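Local coordinates for putative alpha-L-fucosidase (Bacteroides thetaiotaomicron, PDB 4H41), which is a putative alpha-L-fucosidase with a TIM-barrel fold that probably hydrolyses fucosyl linkages in host glycans, at residues V71-S76 / F116-Y121; W160-E165 / T193-W198. One frame throughout, in Å; residues are numbered along the deposited sequence.

Contact 1: V71-S76 / F116-Y121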
loop_
_atom_site.group_PDB
_atom_site.type_symbol
_atom_site.label_atom_id
_atom_site.label_comp_id
_atom_site.label_asym_id
_atom_site.label_seq_id
_atom_site.Cartn_x
_atom_site.Cartn_y
_atom_site.Cartn_z
ATOM N N VAL B 71 -13.422 -1.212 23.933
ATOM C CA VAL B 71 -13.379 -0.746 22.537
ATOM C C VAL B 71 -13.675 0.742 22.526
ATOM O O VAL B 71 -14.567 1.221 23.261
ATOM C CB VAL B 71 -14.299 -1.546 21.610
ATOM C CG1 VAL B 71 -13.818 -2.979 21.485
ATOM C CG2 VAL B 71 -15.756 -1.505 22.090
ATOM N N ILE B 72 -12.891 1.488 21.755
ATOM C CA ILE B 72 -12.966 2.938 21.745
ATOM C C ILE B 72 -13.224 3.440 20.345
ATOM O O ILE B 72 -12.305 3.369 19.496
ATOM C CB ILE B 72 -11.662 3.565 22.281
ATOM C CG1 ILE B 72 -11.269 3.013 23.686
ATOM C CG2 ILE B 72 -11.801 5.093 22.263
ATOM C CD1 ILE B 72 -9.993 2.217 23.690
HETATM N N MSE B 73 -14.412 4.019 20.103
HETATM C CA MSE B 73 -14.715 4.570 18.772
HETATM C C MSE B 73 -13.980 5.867 18.683
HETATM O O MSE B 73 -14.226 6.748 19.486
HETATM C CB MSE B 73 -16.218 4.743 18.585
HETATM C CG MSE B 73 -16.575 4.933 17.112
HETATM SE SE MSE B 73 -18.466 5.339 16.936
HETATM C CE MSE B 73 -18.422 6.939 17.854
ATOM N N ILE B 74 -12.999 5.952 17.818
ATOM C CA ILE B 74 -11.997 7.026 17.903
ATOM C C ILE B 74 -12.539 8.451 17.742
ATOM O O ILE B 74 -12.103 9.320 18.488
ATOM C CB ILE B 74 -10.792 6.729 16.958
ATOM C CG1 ILE B 74 -9.561 7.546 17.365
ATOM C CG2 ILE B 74 -11.152 6.921 15.507
ATOM C CD1 ILE B 74 -8.233 7.057 16.738
ATOM N N ARG B 75 -13.501 8.704 16.848
ATOM C CA ARG B 75 -14.096 10.036 16.724
ATOM C C ARG B 75 -15.464 9.921 16.102
ATOM O O ARG B 75 -15.644 9.383 14.993
ATOM C CB ARG B 75 -13.204 11.038 15.988
ATOM C CG ARG B 75 -12.820 10.669 14.573
ATOM C CD ARG B 75 -11.684 11.534 14.067
ATOM N NE ARG B 75 -10.426 11.327 14.788
ATOM C CZ ARG B 75 -9.503 10.402 14.522
ATOM N NH1 ARG B 75 -9.681 9.532 13.528
ATOM N NH2 ARG B 75 -8.404 10.320 15.262
ATOM N N SER B 76 -16.475 10.374 16.861
ATOM C CA SER B 76 -17.862 10.244 16.480
ATOM C C SER B 76 -18.214 10.977 15.181
ATOM O O SER B 76 -19.214 10.654 14.539
ATOM C CB SER B 76 -18.773 10.695 17.615
ATOM O OG SER B 76 -18.487 12.013 18.045
ATOM N N PHE B 116 -17.587 0.147 26.090
ATOM C CA PHE B 116 -17.486 1.000 24.927
ATOM C C PHE B 116 -17.159 2.425 25.386
ATOM O O PHE B 116 -17.844 2.945 26.272
ATOM C CB PHE B 116 -18.800 0.976 24.116
ATOM C CG PHE B 116 -18.861 1.980 22.990
ATOM C CD1 PHE B 116 -19.423 3.233 23.186
ATOM C CD2 PHE B 116 -18.396 1.661 21.728
ATOM C CE1 PHE B 116 -19.557 4.126 22.127
ATOM C CE2 PHE B 116 -18.475 2.584 20.684
ATOM C CZ PHE B 116 -19.104 3.786 20.879
ATOM N N TYR B 117 -16.142 3.040 24.770
ATOM C CA TYR B 117 -15.773 4.440 24.983
ATOM C C TYR B 117 -16.165 5.238 23.729
ATOM O O TYR B 117 -15.799 4.862 22.627
ATOM C CB TYR B 117 -14.284 4.628 25.246
ATOM C CG TYR B 117 -13.850 4.334 26.652
ATOM C CD1 TYR B 117 -13.983 3.057 27.191
ATOM C CD2 TYR B 117 -13.207 5.300 27.419
ATOM C CE1 TYR B 117 -13.531 2.766 28.482
ATOM C CE2 TYR B 117 -12.752 5.019 28.706
ATOM C CZ TYR B 117 -12.883 3.741 29.215
ATOM O OH TYR B 117 -12.421 3.448 30.464
ATOM N N PHE B 118 -16.823 6.371 23.931
ATOM C CA PHE B 118 -17.294 7.257 22.877
ATOM C C PHE B 118 -16.264 8.337 22.578
ATOM O O PHE B 118 -15.961 9.140 23.435
ATOM C CB PHE B 118 -18.624 7.903 23.331
ATOM C CG PHE B 118 -19.227 8.786 22.270
ATOM C CD1 PHE B 118 -20.042 8.253 21.287
ATOM C CD2 PHE B 118 -18.932 10.145 22.222
ATOM C CE1 PHE B 118 -20.600 9.069 20.308
ATOM C CE2 PHE B 118 -19.519 10.974 21.255
ATOM C CZ PHE B 118 -20.353 10.430 20.317
ATOM N N GLY B 119 -15.745 8.356 21.362
ATOM C CA GLY B 119 -14.805 9.386 20.938
ATOM C C GLY B 119 -15.513 10.676 20.574
ATOM O O GLY B 119 -16.487 10.670 19.805
ATOM N N LEU B 120 -14.985 11.802 21.039
ATOM C CA LEU B 120 -15.600 13.087 20.748
ATOM C C LEU B 120 -15.444 13.469 19.284
ATOM O O LEU B 120 -14.611 12.939 18.547
ATOM C CB LEU B 120 -15.022 14.185 21.674
ATOM C CG LEU B 120 -15.286 13.996 23.172
ATOM C CD1 LEU B 120 -14.868 15.218 23.948
ATOM C CD2 LEU B 120 -16.782 13.671 23.439
ATOM N N TYR B 121 -16.287 14.412 18.874
ATOM C CA TYR B 121 -16.338 14.887 17.509
ATOM C C TYR B 121 -15.087 15.722 17.180
ATOM O O TYR B 121 -14.646 16.529 17.999
ATOM C CB TYR B 121 -17.624 15.712 17.305
ATOM C CG TYR B 121 -17.730 16.379 15.956
ATOM C CD1 TYR B 121 -17.891 15.631 14.797
ATOM C CD2 TYR B 121 -17.615 17.756 15.830
ATOM C CE1 TYR B 121 -17.959 16.243 13.541
ATOM C CE2 TYR B 121 -17.670 18.377 14.589
ATOM C CZ TYR B 121 -17.821 17.617 13.443
ATOM O OH TYR B 121 -17.815 18.287 12.250
#

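Contact 2: W160-E165 / T193-W198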
loop_
_atom_site.group_PDB
_atom_site.type_symbol
_atom_site.label_atom_id
_atom_site.label_comp_id
_atom_site.label_asym_id
_atom_site.label_seq_id
_atom_site.Cartn_x
_atom_site.Cartn_y
_atom_site.Cartn_z
ATOM N N TRP B 160 -15.567 7.889 27.855
ATOM C CA TRP B 160 -15.378 8.924 26.853
ATOM C C TRP B 160 -13.934 9.018 26.438
ATOM O O TRP B 160 -13.042 8.977 27.283
ATOM C CB TRP B 160 -15.796 10.277 27.433
ATOM C CG TRP B 160 -17.185 10.302 28.002
ATOM C CD1 TRP B 160 -17.554 10.005 29.272
ATOM C CD2 TRP B 160 -18.388 10.670 27.305
ATOM N NE1 TRP B 160 -18.900 10.266 29.447
ATOM C CE2 TRP B 160 -19.444 10.642 28.245
ATOM C CE3 TRP B 160 -18.677 11.034 25.979
ATOM C CZ2 TRP B 160 -20.765 10.960 27.903
ATOM C CZ3 TRP B 160 -19.989 11.404 25.656
ATOM C CH2 TRP B 160 -21.012 11.359 26.614
ATOM N N TYR B 161 -13.695 9.182 25.153
ATOM C CA TYR B 161 -12.364 9.380 24.620
ATOM C C TYR B 161 -12.307 10.815 24.111
ATOM O O TYR B 161 -13.075 11.189 23.216
ATOM C CB TYR B 161 -12.022 8.345 23.535
ATOM C CG TYR B 161 -10.782 8.727 22.765
ATOM C CD1 TYR B 161 -9.558 8.886 23.414
ATOM C CD2 TYR B 161 -10.841 9.015 21.412
ATOM C CE1 TYR B 161 -8.419 9.285 22.721
ATOM C CE2 TYR B 161 -9.698 9.371 20.697
ATOM C CZ TYR B 161 -8.493 9.548 21.370
ATOM O OH TYR B 161 -7.370 9.985 20.740
ATOM N N ILE B 162 -11.435 11.629 24.691
ATOM C CA ILE B 162 -11.270 13.042 24.295
ATOM C C ILE B 162 -10.285 13.021 23.136
ATOM O O ILE B 162 -9.083 12.819 23.327
ATOM C CB ILE B 162 -10.844 13.890 25.515
ATOM C CG1 ILE B 162 -11.916 13.805 26.626
ATOM C CG2 ILE B 162 -10.599 15.346 25.103
ATOM C CD1 ILE B 162 -11.428 14.181 27.965
ATOM N N SER B 163 -10.831 13.087 21.917
ATOM C CA SER B 163 -10.128 12.801 20.672
ATOM C C SER B 163 -9.231 13.912 20.114
ATOM O O SER B 163 -8.546 13.658 19.112
ATOM C CB SER B 163 -11.143 12.382 19.599
ATOM O OG SER B 163 -12.119 13.392 19.450
ATOM N N GLY B 164 -9.175 15.063 20.763
ATOM C CA GLY B 164 -8.273 16.139 20.367
ATOM C C GLY B 164 -6.823 15.768 20.623
ATOM O O GLY B 164 -6.390 15.764 21.777
ATOM N N GLU B 165 -6.076 15.376 19.573
ATOM C CA GLU B 165 -4.693 14.906 19.730
ATOM C C GLU B 165 -3.660 16.008 19.688
ATOM O O GLU B 165 -3.635 16.783 18.737
ATOM C CB GLU B 165 -4.318 13.908 18.624
ATOM C CG GLU B 165 -4.982 12.569 18.681
ATOM C CD GLU B 165 -4.629 11.741 17.459
ATOM O OE1 GLU B 165 -3.429 11.666 17.087
ATOM O OE2 GLU B 165 -5.575 11.195 16.850
ATOM N N THR B 193 -12.746 9.065 31.543
ATOM C CA THR B 193 -12.309 9.809 30.359
ATOM C C THR B 193 -10.814 9.566 30.119
ATOM O O THR B 193 -10.059 9.296 31.054
ATOM C CB THR B 193 -12.547 11.303 30.583
ATOM O OG1 THR B 193 -11.805 11.637 31.748
ATOM C CG2 THR B 193 -14.031 11.670 30.784
ATOM N N PHE B 194 -10.382 9.668 28.895
ATOM C CA PHE B 194 -8.941 9.571 28.602
ATOM C C PHE B 194 -8.613 10.311 27.334
ATOM O O PHE B 194 -9.506 10.631 26.527
ATOM C CB PHE B 194 -8.436 8.113 28.558
ATOM C CG PHE B 194 -8.651 7.348 27.274
ATOM C CD1 PHE B 194 -9.894 6.809 26.964
ATOM C CD2 PHE B 194 -7.581 7.065 26.429
ATOM C CE1 PHE B 194 -10.076 6.047 25.796
ATOM C CE2 PHE B 194 -7.770 6.365 25.250
ATOM C CZ PHE B 194 -9.001 5.807 24.966
ATOM N N ILE B 195 -7.311 10.619 27.192
ATOM C CA ILE B 195 -6.719 11.232 26.013
ATOM C C ILE B 195 -5.644 10.272 25.455
ATOM O O ILE B 195 -5.107 9.455 26.193
ATOM C CB ILE B 195 -6.140 12.645 26.305
ATOM C CG1 ILE B 195 -5.067 12.639 27.413
ATOM C CG2 ILE B 195 -7.245 13.644 26.585
ATOM C CD1 ILE B 195 -4.251 13.894 27.467
ATOM N N SER B 196 -5.318 10.401 24.185
ATOM C CA SER B 196 -4.260 9.616 23.542
ATOM C C SER B 196 -3.373 10.548 22.695
ATOM O O SER B 196 -3.447 10.595 21.463
ATOM C CB SER B 196 -4.814 8.455 22.717
ATOM O OG SER B 196 -3.727 7.643 22.284
ATOM N N PRO B 197 -2.554 11.350 23.381
ATOM C CA PRO B 197 -1.618 12.245 22.668
ATOM C C PRO B 197 -0.461 11.441 22.060
ATOM O O PRO B 197 -0.434 10.225 22.196
ATOM C CB PRO B 197 -1.121 13.165 23.785
ATOM C CG PRO B 197 -1.194 12.313 25.024
ATOM C CD PRO B 197 -2.363 11.423 24.840
ATOM N N TRP B 198 0.488 12.106 21.425
ATOM C CA TRP B 198 1.670 11.435 20.865
ATOM C C TRP B 198 2.921 12.153 21.383
ATOM O O TRP B 198 2.813 13.207 21.999
ATOM C CB TRP B 198 1.609 11.334 19.326
ATOM C CG TRP B 198 1.949 12.574 18.558
ATOM C CD1 TRP B 198 3.160 12.893 18.025
ATOM C CD2 TRP B 198 1.026 13.557 18.071
ATOM N NE1 TRP B 198 3.075 14.087 17.334
ATOM C CE2 TRP B 198 1.767 14.489 17.307
ATOM C CE3 TRP B 198 -0.341 13.797 18.280
ATOM C CZ2 TRP B 198 1.195 15.655 16.795
ATOM C CZ3 TRP B 198 -0.917 14.916 17.706
ATOM C CH2 TRP B 198 -0.152 15.852 17.017
HETATM O O HOH W 1 -6.624 12.176 22.386
#

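Contact 1: V71-S76 / F116-Y121
Ile72 and Tyr117 meet on two adjacent parallel strands of a TIM barrel, 70-73 and 115-119. The short strand axes come within 4.7 Å. Tyr117 N donates to Val71 O over 2.8 Å, and Tyr117 O accepts from Met73 N. Tyr117 thus uses both its N-H and its C=O on strand 70-73, between Val71 and Met73. On its side of the sheet, Ile72 lies alongside Tyr117, the two side chains pointing the same way. Ile72 CG1 touches Tyr117 CB at 3.8 Å.

Met73, a selenomethionine, packs on the other side with Val71, Phe116 and Phe118. Its CB sits 3.8 Å from Phe116 CE2. The chain bends at chi3 (64°), which puts CE 3.9 Å from Phe118 CE1. Val71 CG2 approaches the Phe116 ring at its edge, near CD2.

Ser76, past the end of strand 70-73, grips the carbonyl of Gly119, the last residue of strand 115-119, with two hydrogen bonds. Its N is 3.0 Å from Gly119 O and comes from well above the carbonyl plane, about 50° out of it. Its OG is also 3.0 Å from Gly119 O but lies in the plane. OG reaches there because chi1 (55°) sets it between the backbone N and the carbonyl carbon. One buried carbonyl therefore holds both donors of one serine. Nearby Ile74 O is buried by the contact and has no polar partner.

The polar end of Arg75 turns off to Ile42 O through NH1, and Tyr121 OH bonds to Arg79 O. Met73 and Phe116 rest on helix 101-111, through Tyr105 and other residues, while Phe118 and Leu120 reach helix 136-151. On the inner side, Ile72 touches Tyr161 of strand 157-162. Strand 34-39 flanks 70-73 on its other edge, through Thr37 and Leu39.

Contact 2: W160-E165 / T193-W198
Phe194 has its CG set between the backbone N and the carbonyl carbon (chi1 82°), while Tyr161 has CG anti to the backbone N (chi1 167°). The two rings meet inside the TIM barrel, on the face of strands 157-162 and 193-195 turned from helix 173-187. These strands and that helix form a beta-alpha-beta unit. The rings meet obliquely, their planes at 42°. Tyr161 CD1 lies over one face of the Phe194 ring, offset toward the rim, and is 3.5 Å from Phe194 CZ.

The strands are parallel, and Phe194 provides the backbone link. Its N donates to Trp160 O over 3.2 Å, and its O accepts from Ile162 N over 2.8 Å. The second bond is the shorter and the straighter of the two.

On the helix side, Ile162 CB touches Ile195 CG2 at 3.8 Å, and these side chains cross obliquely. Thr193 CG2 packs against Trp160 CB. Ile162 also reaches Phe177 and Met180 of helix 173-187, while Ile195 reaches Trp226 of helix 219-233. This layer joins the sheet to the helices outside it.

Beyond the strands, Glu165 CB meets the edge of the Trp198 ring, 3.7 Å from CZ3. The Glu165 carboxylate plane is nearly perpendicular to that ring. Its OE1 is held by Gln243 NE2. Glu165 OE2 and Tyr161 OH bond to an unidentified molecule, probably from the crystallisation liquor, consistent with a pocket here.

A water bridges the two segments. It donates to Ile162 O at 2.7 Å, accepts from Ser196 N at 2.8 Å and lies 2.8 Å from Tyr161 OH.

Contact 1 comes first along the chain and closes before contact 2 opens. Their centres are about 9 Å apart. Together they cover four consecutive strands of the eight-stranded barrel, 70-73, 115-119, 157-162 and 193-195. The middle pair is joined directly: Phe118 O lies 2.8 Å from Tyr161 N, and Leu120 O takes a probable hydrogen bond from Ser163 OG. Tyr161 also packs beside Ile74, and the Tyr117 and Phe194 rings meet inside the barrel. The two contacts thus form one continuous arc of barrel wall. Bound molecules, probably from the crystallisation liquor, lie near Ile74, Arg75, Tyr161 and Glu165, which is consistent with a pocket at the strand C-terminal ends, where TIM-barrel enzymes carry their active sites.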